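Local coordinates for ABC transporter substrate binding protein (Ribose) (PDB 4WT7) that binds d-allitol and is probably the carbohydrate-binding component of a bacterial ABC transporter, at residues A[127-131]-A[281-285]; A[90-96]-A[114-120]; A[202-207]-A[232-237]; A[156-161]-A[190-195]. All blocks are in the same frame, centred on the assembly; numbering follows the deposited sequence.

Contact 1 (A[127-131]-A[281-285]); sequences LNNST and QAIQN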
loop_
_atom_site.group_PDB
_atom_site.type_symbol
_atom_site.label_atom_id
_atom_site.label_comp_id
_atom_site.label_asym_id
_atom_site.label_seq_id
_atom_site.Cartn_x
_atom_site.Cartn_y
_atom_site.Cartn_z
ATOM N N LEU A 127 -6.936 -17.793 1.485
ATOM C CA LEU A 127 -6.529 -18.592 2.651
ATOM C C LEU A 127 -5.599 -17.828 3.576
ATOM O O LEU A 127 -5.466 -18.149 4.762
ATOM C CB LEU A 127 -5.797 -19.852 2.191
ATOM C CG LEU A 127 -6.799 -20.789 1.504
ATOM C CD1 LEU A 127 -6.110 -21.836 0.656
ATOM C CD2 LEU A 127 -7.652 -21.392 2.574
ATOM N N ASN A 128 -4.926 -16.823 3.034
ATOM C CA ASN A 128 -4.002 -16.087 3.847
ATOM C C ASN A 128 -3.606 -14.780 3.164
ATOM O O ASN A 128 -3.234 -14.770 1.992
ATOM C CB ASN A 128 -2.779 -16.979 4.112
ATOM C CG ASN A 128 -1.623 -16.227 4.728
ATOM O OD1 ASN A 128 -0.662 -15.862 4.039
ATOM N ND2 ASN A 128 -1.715 -15.970 6.009
ATOM N N ASN A 129 -3.751 -13.696 3.908
ATOM C CA ASN A 129 -3.481 -12.336 3.405
ATOM C C ASN A 129 -2.246 -11.853 4.145
ATOM O O ASN A 129 -2.270 -11.710 5.388
ATOM C CB ASN A 129 -4.697 -11.414 3.676
ATOM C CG ASN A 129 -4.471 -9.973 3.223
ATOM O OD1 ASN A 129 -3.603 -9.690 2.366
ATOM N ND2 ASN A 129 -5.217 -9.040 3.830
ATOM N N SER A 130 -1.144 -11.720 3.397
ATOM C CA SER A 130 0.074 -11.080 3.890
ATOM C C SER A 130 -0.057 -9.568 3.732
ATOM O O SER A 130 -0.282 -9.067 2.640
ATOM C CB SER A 130 1.318 -11.576 3.137
ATOM O OG SER A 130 1.538 -12.955 3.328
ATOM N N THR A 131 0.086 -8.846 4.836
ATOM C CA THR A 131 -0.264 -7.453 4.859
ATOM C C THR A 131 0.363 -6.869 6.108
ATOM O O THR A 131 0.612 -7.608 7.061
ATOM C CB THR A 131 -1.816 -7.288 4.868
ATOM O OG1 THR A 131 -2.176 -5.925 4.670
ATOM C CG2 THR A 131 -2.435 -7.750 6.202
ATOM N N GLN A 281 7.082 -13.665 2.423
ATOM C CA GLN A 281 6.165 -14.312 3.333
ATOM C C GLN A 281 5.056 -15.039 2.599
ATOM O O GLN A 281 4.731 -16.202 2.917
ATOM C CB GLN A 281 5.542 -13.309 4.273
ATOM C CG GLN A 281 5.027 -13.998 5.506
ATOM C CD GLN A 281 4.227 -13.077 6.370
ATOM O OE1 GLN A 281 4.583 -12.839 7.528
ATOM N NE2 GLN A 281 3.118 -12.557 5.827
ATOM N N ALA A 282 4.467 -14.361 1.616
ATOM C CA ALA A 282 3.363 -14.974 0.873
ATOM C C ALA A 282 3.815 -16.339 0.326
ATOM O O ALA A 282 3.135 -17.336 0.515
ATOM C CB ALA A 282 2.881 -14.070 -0.259
ATOM N N ILE A 283 4.978 -16.369 -0.331
ATOM C CA ILE A 283 5.482 -17.605 -0.921
ATOM C C ILE A 283 5.897 -18.645 0.139
ATOM O O ILE A 283 5.667 -19.856 -0.030
ATOM C CB ILE A 283 6.638 -17.345 -1.887
ATOM C CG1 ILE A 283 6.232 -16.311 -2.933
ATOM C CG2 ILE A 283 6.986 -18.607 -2.602
ATOM C CD1 ILE A 283 4.859 -16.589 -3.577
ATOM N N GLN A 284 6.503 -18.186 1.223
ATOM C CA GLN A 284 6.756 -19.058 2.355
ATOM C C GLN A 284 5.433 -19.711 2.746
ATOM O O GLN A 284 5.378 -20.923 2.969
ATOM C CB GLN A 284 7.353 -18.302 3.560
ATOM C CG GLN A 284 8.871 -17.993 3.456
ATOM C CD GLN A 284 9.769 -19.233 3.670
ATOM O OE1 GLN A 284 9.736 -19.870 4.730
ATOM N NE2 GLN A 284 10.571 -19.570 2.660
ATOM N N ASN A 285 4.364 -18.905 2.821
ATOM C CA ASN A 285 3.088 -19.426 3.277
ATOM C C ASN A 285 2.452 -20.374 2.255
ATOM O O ASN A 285 1.766 -21.326 2.629
ATOM C CB ASN A 285 2.139 -18.297 3.719
ATOM C CG ASN A 285 2.527 -17.724 5.070
ATOM O OD1 ASN A 285 3.455 -18.213 5.718
ATOM N ND2 ASN A 285 1.837 -16.683 5.500
#
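The carboxamides of Asn128 and Asn285 meet with their planes 71° apart, the NH2 of Asn285 delivered in its own amide plane onto the Asn128 oxygen. This is helix-on-sheet packing in a Rossmann-like lobe of a periplasmic binding protein, where helix 275-290 runs nearly antiparallel to strand 129-131, their local axes 8.8 Å apart. Asn285 ND2 lies 3.0 Å from Asn128 OD1 in a nearly straight bond, but it comes from above the carbonyl plane of Asn128, 45° out of it, and not along a lone pair. The third flat group, the amide of Gln281, has the hydroxyl oxygen of Ser130 at its edge: Gln281 NE2 donates to Ser130 OG at 3.0 Å, again within the plane of the donor amide. Side chains alternate along 128-131: those of Asn128 and Ser130 set out toward the helix, those of Asn129 and Thr131 away from it. The Asn128 amide is held at both ends, because its ND2 donates to Ser299 OG and Pro296 O, which ties strand 298-300 into the same buried polar cluster. Gln281 swings its CG opposite the backbone N (chi1 -159°) and runs out extended, bringing its amide to the serine. Beside that bond the backbone of Ala282 closes in, its CA 3.7 Å from Ser130 OG.

Contact 2 (A[90-96]-A[114-120]); sequences DAIVQLL and IPVLTID. With X9X (D-allitol), chain C.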
loop_
_atom_site.group_PDB
_atom_site.type_symbol
_atom_site.label_atom_id
_atom_site.label_comp_id
_atom_site.label_asym_id
_atom_site.label_seq_id
_atom_site.Cartn_x
_atom_site.Cartn_y
_atom_site.Cartn_z
ATOM N N ASP A 90 -0.569 -24.961 -8.806
ATOM C CA ASP A 90 -0.719 -25.458 -7.446
ATOM C C ASP A 90 -1.208 -24.412 -6.449
ATOM O O ASP A 90 -1.745 -24.754 -5.392
ATOM C CB ASP A 90 0.578 -26.107 -7.028
ATOM C CG ASP A 90 0.919 -27.268 -7.927
ATOM O OD1 ASP A 90 0.189 -28.287 -7.857
ATOM O OD2 ASP A 90 1.862 -27.146 -8.735
ATOM N N ALA A 91 -1.039 -23.131 -6.791
ATOM C CA ALA A 91 -1.612 -22.050 -6.007
ATOM C C ALA A 91 -1.591 -20.763 -6.854
ATOM O O ALA A 91 -0.865 -20.679 -7.867
ATOM C CB ALA A 91 -0.838 -21.864 -4.695
ATOM N N ILE A 92 -2.416 -19.786 -6.477
ATOM C CA ILE A 92 -2.325 -18.458 -7.063
ATOM C C ILE A 92 -2.139 -17.428 -5.950
ATOM O O ILE A 92 -2.816 -17.509 -4.918
ATOM C CB ILE A 92 -3.604 -18.137 -7.843
ATOM C CG1 ILE A 92 -3.713 -19.055 -9.055
ATOM C CG2 ILE A 92 -3.644 -16.679 -8.254
ATOM C CD1 ILE A 92 -5.044 -18.961 -9.813
ATOM N N VAL A 93 -1.228 -16.464 -6.133
ATOM C CA VAL A 93 -1.092 -15.379 -5.158
ATOM C C VAL A 93 -1.442 -14.086 -5.863
ATOM O O VAL A 93 -0.878 -13.769 -6.918
ATOM C CB VAL A 93 0.361 -15.210 -4.562
ATOM C CG1 VAL A 93 0.312 -14.297 -3.341
ATOM C CG2 VAL A 93 0.959 -16.526 -4.184
ATOM N N GLN A 94 -2.367 -13.339 -5.288
ATOM C CA GLN A 94 -2.799 -12.077 -5.879
ATOM C C GLN A 94 -2.328 -10.910 -5.046
ATOM O O GLN A 94 -2.581 -10.826 -3.843
ATOM C CB GLN A 94 -4.327 -12.043 -6.027
ATOM C CG GLN A 94 -4.895 -10.691 -6.420
ATOM C CD GLN A 94 -4.369 -10.247 -7.760
ATOM O OE1 GLN A 94 -4.178 -11.067 -8.672
ATOM N NE2 GLN A 94 -4.145 -8.952 -7.907
ATOM N N LEU A 95 -1.647 -10.001 -5.712
ATOM C CA LEU A 95 -1.069 -8.832 -5.066
ATOM C C LEU A 95 -1.866 -7.560 -5.429
ATOM O O LEU A 95 -1.882 -7.122 -6.582
ATOM C CB LEU A 95 0.409 -8.683 -5.474
ATOM C CG LEU A 95 1.100 -7.367 -5.122
ATOM C CD1 LEU A 95 1.165 -7.169 -3.623
ATOM C CD2 LEU A 95 2.488 -7.327 -5.718
ATOM N N LEU A 96 -2.490 -6.973 -4.414
ATOM C CA LEU A 96 -3.212 -5.718 -4.545
ATOM C C LEU A 96 -4.380 -5.850 -5.510
ATOM O O LEU A 96 -4.765 -6.958 -5.933
ATOM C CB LEU A 96 -2.249 -4.564 -4.914
ATOM C CG LEU A 96 -1.387 -4.115 -3.723
ATOM C CD1 LEU A 96 -0.151 -3.234 -4.094
ATOM C CD2 LEU A 96 -2.268 -3.425 -2.707
ATOM N N ILE A 114 -8.190 -24.468 -6.636
ATOM C CA ILE A 114 -6.884 -23.813 -6.543
ATOM C C ILE A 114 -6.793 -22.965 -5.294
ATOM O O ILE A 114 -7.541 -21.999 -5.136
ATOM C CB ILE A 114 -6.630 -22.892 -7.778
ATOM C CG1 ILE A 114 -6.786 -23.686 -9.076
ATOM C CG2 ILE A 114 -5.233 -22.270 -7.757
ATOM C CD1 ILE A 114 -6.985 -22.785 -10.275
ATOM N N PRO A 115 -5.847 -23.309 -4.407
ATOM C CA PRO A 115 -5.513 -22.505 -3.242
ATOM C C PRO A 115 -5.148 -21.058 -3.658
ATOM O O PRO A 115 -4.317 -20.846 -4.568
ATOM C CB PRO A 115 -4.273 -23.200 -2.682
ATOM C CG PRO A 115 -4.340 -24.554 -3.173
ATOM C CD PRO A 115 -4.978 -24.489 -4.517
ATOM N N VAL A 116 -5.757 -20.090 -2.973
ATOM C CA VAL A 116 -5.504 -18.684 -3.214
ATOM C C VAL A 116 -4.926 -18.057 -1.972
ATOM O O VAL A 116 -5.458 -18.243 -0.882
ATOM C CB VAL A 116 -6.826 -17.971 -3.567
ATOM C CG1 VAL A 116 -6.656 -16.446 -3.523
ATOM C CG2 VAL A 116 -7.298 -18.453 -4.908
ATOM N N LEU A 117 -3.796 -17.367 -2.126
ATOM C CA LEU A 117 -3.286 -16.466 -1.102
ATOM C C LEU A 117 -3.209 -15.050 -1.650
ATOM O O LEU A 117 -3.211 -14.838 -2.857
ATOM C CB LEU A 117 -1.887 -16.892 -0.616
ATOM C CG LEU A 117 -1.872 -18.134 0.279
ATOM C CD1 LEU A 117 -2.149 -19.410 -0.570
ATOM C CD2 LEU A 117 -0.558 -18.242 1.057
ATOM N N THR A 118 -3.148 -14.067 -0.769
ATOM C CA THR A 118 -3.041 -12.694 -1.236
ATOM C C THR A 118 -1.977 -11.873 -0.503
ATOM O O THR A 118 -1.482 -12.246 0.552
ATOM C CB THR A 118 -4.385 -11.974 -1.109
ATOM O OG1 THR A 118 -4.850 -12.103 0.233
ATOM C CG2 THR A 118 -5.437 -12.556 -2.051
ATOM N N ILE A 119 -1.645 -10.742 -1.103
ATOM C CA ILE A 119 -0.918 -9.660 -0.445
ATOM C C ILE A 119 -1.765 -8.393 -0.566
ATOM O O ILE A 119 -2.139 -7.982 -1.668
ATOM C CB ILE A 119 0.480 -9.465 -1.056
ATOM C CG1 ILE A 119 1.276 -10.767 -0.900
ATOM C CG2 ILE A 119 1.201 -8.261 -0.399
ATOM C CD1 ILE A 119 2.452 -10.882 -1.786
ATOM N N ASP A 120 -2.080 -7.807 0.579
ATOM C CA ASP A 120 -2.913 -6.616 0.652
ATOM C C ASP A 120 -4.280 -6.814 -0.000
ATOM O O ASP A 120 -4.763 -5.945 -0.721
ATOM C CB ASP A 120 -2.208 -5.411 0.016
ATOM C CG ASP A 120 -1.194 -4.797 0.916
ATOM O OD1 ASP A 120 -1.199 -5.108 2.122
ATOM O OD2 ASP A 120 -0.399 -3.967 0.402
HETATM O OAA X9X C . -3.302 0.483 -3.914
HETATM C CAG X9X C . -2.363 1.497 -3.899
HETATM C CAI X9X C . -1.229 1.404 -2.931
HETATM O OAC X9X C . -1.649 1.623 -1.605
HETATM C CAK X9X C . -0.448 0.137 -3.127
HETATM O OAE X9X C . -0.121 0.109 -4.462
HETATM C CAL X9X C . 0.877 0.163 -2.362
HETATM O OAF X9X C . 1.638 1.268 -2.708
HETATM C CAJ X9X C . 0.806 -0.006 -0.858
HETATM O OAD X9X C . 0.505 1.160 -0.173
HETATM C CAH X9X C . -0.070 -1.139 -0.364
HETATM O OAB X9X C . 0.326 -1.719 0.861
#
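Five backbone hydrogen bonds join the two segments in a ladder: Ile92 N to Pro115 O, Leu117 N to Ile92 O, Gln94 N to Leu117 O, Ile119 N to Gln94 O and Leu96 N to Ile119 O. Beyond its last rung, Asp120 is one of the residues that bind the allitol. Hydroxyl OAB donates to Asp120 OD2 at 2.4 Å, shorter than a normal hydrogen bond, so the exact distance is doubtful; Asp120 OD1 accepts from Thr131 OG1 on the next strand, so each carboxylate oxygen has its own partner. Leu96 lies alongside Asp120, pointing the same way, with CD2 3.4 Å from Asp120 CB; its other branch, CD1, reaches the allitol 3.4 Å from OAE. Just behind the pocket, Gln94 bends at chi2 (61°) and lays its amide forward along its own strand, where NE2 donates to Leu96 O at 2.9 Å with OE1 bonded to Ser38 OG. That grip spans the turn where Leu96 leaves the strand with a positive phi. The two strands are parallel neighbours joined by helix 99-111, a beta-alpha-beta unit of the Rossmann-like lobe, and the ligand sits at their C-terminal ends. Side chains alternate across the sheet. On one face Leu95 crosses Ile119, CD1 pressing to 3.4 Å from Ile119 CG2, tighter than ordinary carbon contact, and helix 275-290 packs on Val93, Leu117 and Ile119. On the other, Ile92 rests its CG1 3.8 Å from Ile114 CG2, and Leu84 of helix 74-87 lies against Ile92.

Contact 3 (A[202-207]-A[232-237]); sequences AFAQVT and GATQAL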
loop_
_atom_site.group_PDB
_atom_site.type_symbol
_atom_site.label_atom_id
_atom_site.label_comp_id
_atom_site.label_asym_id
_atom_site.label_seq_id
_atom_site.Cartn_x
_atom_site.Cartn_y
_atom_site.Cartn_z
ATOM N N ALA A 202 -1.018 14.327 -8.572
ATOM C CA ALA A 202 -1.126 14.745 -7.187
ATOM C C ALA A 202 -0.593 16.192 -7.062
ATOM O O ALA A 202 -1.196 17.057 -6.404
ATOM C CB ALA A 202 -0.340 13.776 -6.279
ATOM N N PHE A 203 0.517 16.449 -7.736
ATOM C CA PHE A 203 1.056 17.803 -7.840
ATOM C C PHE A 203 -0.003 18.835 -8.326
ATOM O O PHE A 203 -0.183 19.909 -7.736
ATOM C CB PHE A 203 2.224 17.771 -8.809
ATOM C CG PHE A 203 2.977 19.050 -8.882
ATOM C CD1 PHE A 203 2.536 20.070 -9.695
ATOM C CD2 PHE A 203 4.108 19.226 -8.129
ATOM C CE1 PHE A 203 3.235 21.252 -9.766
ATOM C CE2 PHE A 203 4.808 20.402 -8.178
ATOM C CZ PHE A 203 4.378 21.417 -8.992
ATOM N N ALA A 204 -0.698 18.494 -9.413
ATOM C CA ALA A 204 -1.702 19.375 -10.019
ATOM C C ALA A 204 -2.900 19.594 -9.088
ATOM O O ALA A 204 -3.373 20.710 -8.912
ATOM C CB ALA A 204 -2.171 18.782 -11.379
ATOM N N GLN A 205 -3.386 18.517 -8.470
ATOM C CA GLN A 205 -4.529 18.612 -7.565
ATOM C C GLN A 205 -4.216 19.464 -6.332
ATOM O O GLN A 205 -5.013 20.336 -5.937
ATOM C CB GLN A 205 -4.977 17.208 -7.144
ATOM C CG GLN A 205 -5.614 16.416 -8.272
ATOM C CD GLN A 205 -6.555 15.364 -7.724
ATOM O OE1 GLN A 205 -7.575 15.700 -7.133
ATOM N NE2 GLN A 205 -6.197 14.101 -7.878
ATOM N N VAL A 206 -3.051 19.227 -5.734
ATOM C CA VAL A 206 -2.637 20.025 -4.604
ATOM C C VAL A 206 -2.413 21.467 -5.061
ATOM O O VAL A 206 -2.882 22.407 -4.410
ATOM C CB VAL A 206 -1.370 19.463 -3.930
ATOM C CG1 VAL A 206 -0.871 20.402 -2.827
ATOM C CG2 VAL A 206 -1.650 18.102 -3.353
ATOM N N THR A 207 -1.729 21.666 -6.186
ATOM C CA THR A 207 -1.546 23.038 -6.678
ATOM C C THR A 207 -2.898 23.741 -6.820
ATOM O O THR A 207 -3.062 24.899 -6.431
ATOM C CB THR A 207 -0.859 23.097 -8.030
ATOM O OG1 THR A 207 0.451 22.552 -7.925
ATOM C CG2 THR A 207 -0.730 24.556 -8.500
ATOM N N GLY A 232 4.074 13.818 -4.880
ATOM C CA GLY A 232 3.454 14.902 -5.629
ATOM C C GLY A 232 3.014 16.093 -4.776
ATOM O O GLY A 232 3.308 17.242 -5.098
ATOM N N ALA A 233 2.273 15.802 -3.711
ATOM C CA ALA A 233 1.835 16.786 -2.734
ATOM C C ALA A 233 2.985 17.653 -2.216
ATOM O O ALA A 233 2.892 18.879 -2.225
ATOM C CB ALA A 233 1.152 16.075 -1.568
ATOM N N THR A 234 4.044 16.991 -1.763
ATOM C CA THR A 234 5.176 17.648 -1.126
ATOM C C THR A 234 5.830 18.616 -2.115
ATOM O O THR A 234 6.061 19.796 -1.812
ATOM C CB THR A 234 6.167 16.573 -0.620
ATOM O OG1 THR A 234 5.472 15.721 0.295
ATOM C CG2 THR A 234 7.373 17.192 0.080
ATOM N N GLN A 235 6.077 18.120 -3.319
ATOM C CA GLN A 235 6.605 18.962 -4.373
ATOM C C GLN A 235 5.718 20.183 -4.615
ATOM O O GLN A 235 6.247 21.290 -4.742
ATOM C CB GLN A 235 6.744 18.170 -5.665
ATOM C CG GLN A 235 7.738 17.041 -5.582
ATOM C CD GLN A 235 7.616 16.073 -6.752
ATOM O OE1 GLN A 235 6.758 16.237 -7.611
ATOM N NE2 GLN A 235 8.476 15.060 -6.783
ATOM N N ALA A 236 4.390 19.995 -4.678
ATOM C CA ALA A 236 3.512 21.120 -4.996
ATOM C C ALA A 236 3.602 22.161 -3.879
ATOM O O ALA A 236 3.567 23.351 -4.150
ATOM C CB ALA A 236 2.039 20.661 -5.222
ATOM N N LEU A 237 3.766 21.723 -2.632
ATOM C CA LEU A 237 3.936 22.671 -1.536
ATOM C C LEU A 237 5.192 23.536 -1.724
ATOM O O LEU A 237 5.157 24.767 -1.520
ATOM C CB LEU A 237 4.015 21.966 -0.191
ATOM C CG LEU A 237 2.763 21.184 0.225
ATOM C CD1 LEU A 237 3.040 20.435 1.481
ATOM C CD2 LEU A 237 1.535 22.107 0.391
#
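Phe203 reaches across to helix 227-240 from a CB that lies 3.9 Å from Gly232 O. CG points opposite the backbone N (chi1 -173°), which carries the ring out along the partner helix. CG then looks onto Ala236 CB, and CD2 and CE2 run close over the backbone of that residue, each 3.5 Å from Ala236 N. The ring takes the Ala236 methyl over one face, a CH-pi contact with CB 4.1 Å from the centroid and 20° off the normal, while Gln235 CB borders the edge in plane. CZ, at the tip, still comes within 4.1 Å of Ala236 CA. Next to the ring, the same methyl fits among Phe203 O, Val206 CG1 and Thr207 OG1. That carbonyl takes two bonds from Thr207, its N and its OG1, which arrive from opposite faces. Gly232 has no side chain, and its CA meets Ala202 CB at 4.0 Å, so the two helices approach to 7.5 Å between local axes while crossing at -49°. Both pack on one face of the second lobe's sheet: Val206 touches Phe158 of strand 153-158 and Ile222 of strand 221-224, and Leu237 also lies on Ile222.

Contact 4 (A[156-161]-A[190-195]); sequences VVFNGF and ELRDVI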
loop_
_atom_site.group_PDB
_atom_site.type_symbol
_atom_site.label_atom_id
_atom_site.label_comp_id
_atom_site.label_asym_id
_atom_site.label_seq_id
_atom_site.Cartn_x
_atom_site.Cartn_y
_atom_site.Cartn_z
ATOM N N VAL A 156 -6.193 18.072 3.880
ATOM C CA VAL A 156 -6.551 17.637 2.559
ATOM C C VAL A 156 -6.250 16.144 2.519
ATOM O O VAL A 156 -5.177 15.676 2.964
ATOM C CB VAL A 156 -5.730 18.363 1.471
ATOM C CG1 VAL A 156 -6.052 17.810 0.100
ATOM C CG2 VAL A 156 -5.959 19.884 1.504
ATOM N N VAL A 157 -7.193 15.384 2.001
ATOM C CA VAL A 157 -7.098 13.937 2.080
ATOM C C VAL A 157 -7.183 13.391 0.669
ATOM O O VAL A 157 -8.092 13.787 -0.074
ATOM C CB VAL A 157 -8.280 13.349 2.903
ATOM C CG1 VAL A 157 -8.527 11.944 2.495
ATOM C CG2 VAL A 157 -8.039 13.455 4.410
ATOM N N PHE A 158 -6.243 12.523 0.291
ATOM C CA PHE A 158 -6.318 11.743 -0.955
ATOM C C PHE A 158 -6.885 10.376 -0.578
ATOM O O PHE A 158 -6.269 9.644 0.215
ATOM C CB PHE A 158 -4.925 11.511 -1.575
ATOM C CG PHE A 158 -4.375 12.691 -2.390
ATOM C CD1 PHE A 158 -4.727 12.867 -3.731
ATOM C CD2 PHE A 158 -3.459 13.571 -1.831
ATOM C CE1 PHE A 158 -4.201 13.934 -4.483
ATOM C CE2 PHE A 158 -2.935 14.631 -2.574
ATOM C CZ PHE A 158 -3.292 14.798 -3.902
ATOM N N ASN A 159 -8.040 10.025 -1.142
ATOM C CA ASN A 159 -8.718 8.789 -0.770
ATOM C C ASN A 159 -9.293 8.158 -2.025
ATOM O O ASN A 159 -10.506 8.012 -2.157
ATOM C CB ASN A 159 -9.792 9.092 0.285
ATOM C CG ASN A 159 -10.532 7.843 0.779
ATOM O OD1 ASN A 159 -10.000 6.723 0.790
ATOM N ND2 ASN A 159 -11.779 8.038 1.184
ATOM N N GLY A 160 -8.407 7.820 -2.973
ATOM C CA GLY A 160 -8.823 7.321 -4.276
ATOM C C GLY A 160 -8.714 5.809 -4.422
ATOM O O GLY A 160 -8.979 5.251 -5.481
ATOM N N PHE A 161 -8.286 5.136 -3.367
ATOM C CA PHE A 161 -8.150 3.683 -3.426
ATOM C C PHE A 161 -8.846 2.994 -2.252
ATOM O O PHE A 161 -8.338 1.999 -1.694
ATOM C CB PHE A 161 -6.675 3.291 -3.524
ATOM C CG PHE A 161 -6.026 3.736 -4.826
ATOM C CD1 PHE A 161 -5.470 5.001 -4.941
ATOM C CD2 PHE A 161 -6.023 2.902 -5.937
ATOM C CE1 PHE A 161 -4.905 5.410 -6.120
ATOM C CE2 PHE A 161 -5.459 3.302 -7.127
ATOM C CZ PHE A 161 -4.904 4.575 -7.223
ATOM N N GLU A 190 -12.925 15.373 -0.814
ATOM C CA GLU A 190 -11.688 14.618 -0.660
ATOM C C GLU A 190 -11.142 14.525 -2.068
ATOM O O GLU A 190 -11.908 14.581 -3.029
ATOM C CB GLU A 190 -11.958 13.200 -0.072
ATOM C CG GLU A 190 -12.347 13.234 1.400
ATOM C CD GLU A 190 -12.546 11.876 2.069
ATOM O OE1 GLU A 190 -12.622 10.826 1.385
ATOM O OE2 GLU A 190 -12.625 11.881 3.320
ATOM N N LEU A 191 -9.828 14.391 -2.209
ATOM C CA LEU A 191 -9.247 14.245 -3.528
ATOM C C LEU A 191 -9.131 12.778 -3.888
ATOM O O LEU A 191 -9.060 11.916 -3.019
ATOM C CB LEU A 191 -7.866 14.891 -3.575
ATOM C CG LEU A 191 -7.838 16.359 -3.172
ATOM C CD1 LEU A 191 -6.435 16.938 -3.277
ATOM C CD2 LEU A 191 -8.839 17.181 -4.019
ATOM N N ARG A 192 -9.085 12.492 -5.178
ATOM C CA ARG A 192 -8.889 11.134 -5.616
ATOM C C ARG A 192 -7.544 11.013 -6.312
ATOM O O ARG A 192 -7.348 11.551 -7.404
ATOM C CB ARG A 192 -10.077 10.687 -6.476
ATOM C CG ARG A 192 -11.350 10.381 -5.614
ATOM C CD ARG A 192 -12.555 10.124 -6.510
ATOM N NE ARG A 192 -12.778 11.287 -7.362
ATOM C CZ ARG A 192 -13.452 11.282 -8.506
ATOM N NH1 ARG A 192 -14.011 10.159 -8.957
ATOM N NH2 ARG A 192 -13.566 12.418 -9.190
ATOM N N ASP A 193 -6.601 10.349 -5.630
ATOM C CA ASP A 193 -5.297 10.089 -6.209
ATOM C C ASP A 193 -5.487 9.073 -7.287
ATOM O O ASP A 193 -6.519 8.369 -7.322
ATOM C CB ASP A 193 -4.223 9.603 -5.179
ATOM C CG ASP A 193 -4.796 8.731 -4.050
ATOM O OD1 ASP A 193 -5.947 8.963 -3.621
ATOM O OD2 ASP A 193 -4.064 7.826 -3.554
ATOM N N VAL A 194 -4.509 8.989 -8.181
ATOM C CA VAL A 194 -4.630 8.066 -9.312
ATOM C C VAL A 194 -3.387 7.234 -9.544
ATOM O O VAL A 194 -2.301 7.566 -9.084
ATOM C CB VAL A 194 -4.897 8.823 -10.639
ATOM C CG1 VAL A 194 -6.335 9.317 -10.706
ATOM C CG2 VAL A 194 -3.897 9.959 -10.807
ATOM N N ILE A 195 -3.562 6.162 -10.305
ATOM C CA ILE A 195 -2.434 5.419 -10.867
ATOM C C ILE A 195 -2.827 5.046 -12.281
ATOM O O ILE A 195 -3.940 4.638 -12.504
ATOM C CB ILE A 195 -2.179 4.107 -10.113
ATOM C CG1 ILE A 195 -1.686 4.391 -8.700
ATOM C CG2 ILE A 195 -1.132 3.239 -10.822
ATOM C CD1 ILE A 195 -1.769 3.170 -7.838
HETATM O O HOH W 1 -4.652 7.736 -1.009
HETATM O O HOH W 2 -7.959 6.161 -8.046
#
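Phe158 and Leu191 cross with the leucine methyl CD1 lying over one face of the ring, 4.1 Å from its centroid and toward the rim; the same CD1 touches Val156 CG1 at 3.5 Å. Asp193 N lies at the ring edge, in plane, and Asp193 CB is 3.6 Å from Phe158 CD1, with the carboxylate turned 73° from the ring plane. With CG wedged between backbone N and carbonyl carbon (chi1 34°), the aspartate faces back at the 156-161 chain. There OD1 accepts from Gly160 N at 2.8 Å on its syn side, though the bond is bent. OD2 takes a bond from Trp226 NE1 and another from a water that also donates to Phe158 O. The C-terminal part of strand 153-158 leads toward the ligand side of the second lobe of the binding protein, and the segment 190-195, which leads to helix 198-212, is stitched to it by a single beta bridge: Leu191 N to Val157 O and Asn159 N to Leu191 O. The Asn159 amide and the Glu190 carboxylate are 68° apart, and Asn159 ND2 gives Glu190 OE1 a syn-side bond of 2.9 Å; the other carboxylate oxygen binds Tyr171 OH. Nearer the allitol, Phe161 presents its ring edge to Asp193 OD2 and its CZ to Ile195 CD1, 3.5 Å away. Trp226, a pocket residue, meets the Phe161 ring at about a right angle and also touches Ile195.

The four contacts split between the two lobes of the binding protein. Contacts 1 and 2 share the all-parallel sheet, centres 8 Å apart, with strands 116-119 and 129-131 as hydrogen-bonded neighbours. Contacts 3 and 4, centres 12 Å apart, belong to the mixed-sheet lobe and touch where Ala202 packs on Phe158 and Gln205 reaches Arg192 O. Across the lobes centres are 27 to 35 Å apart. Along the chain, contacts 2, 4 and 3 follow in series, and contact 1 spans 4 and 3, its helix returning to the first lobe. Allitol sits in the cleft between the lobes, as in periplasmic binding proteins, faced by the C-terminal ends of the contact 2 strands and the Phe161 end of contact 4.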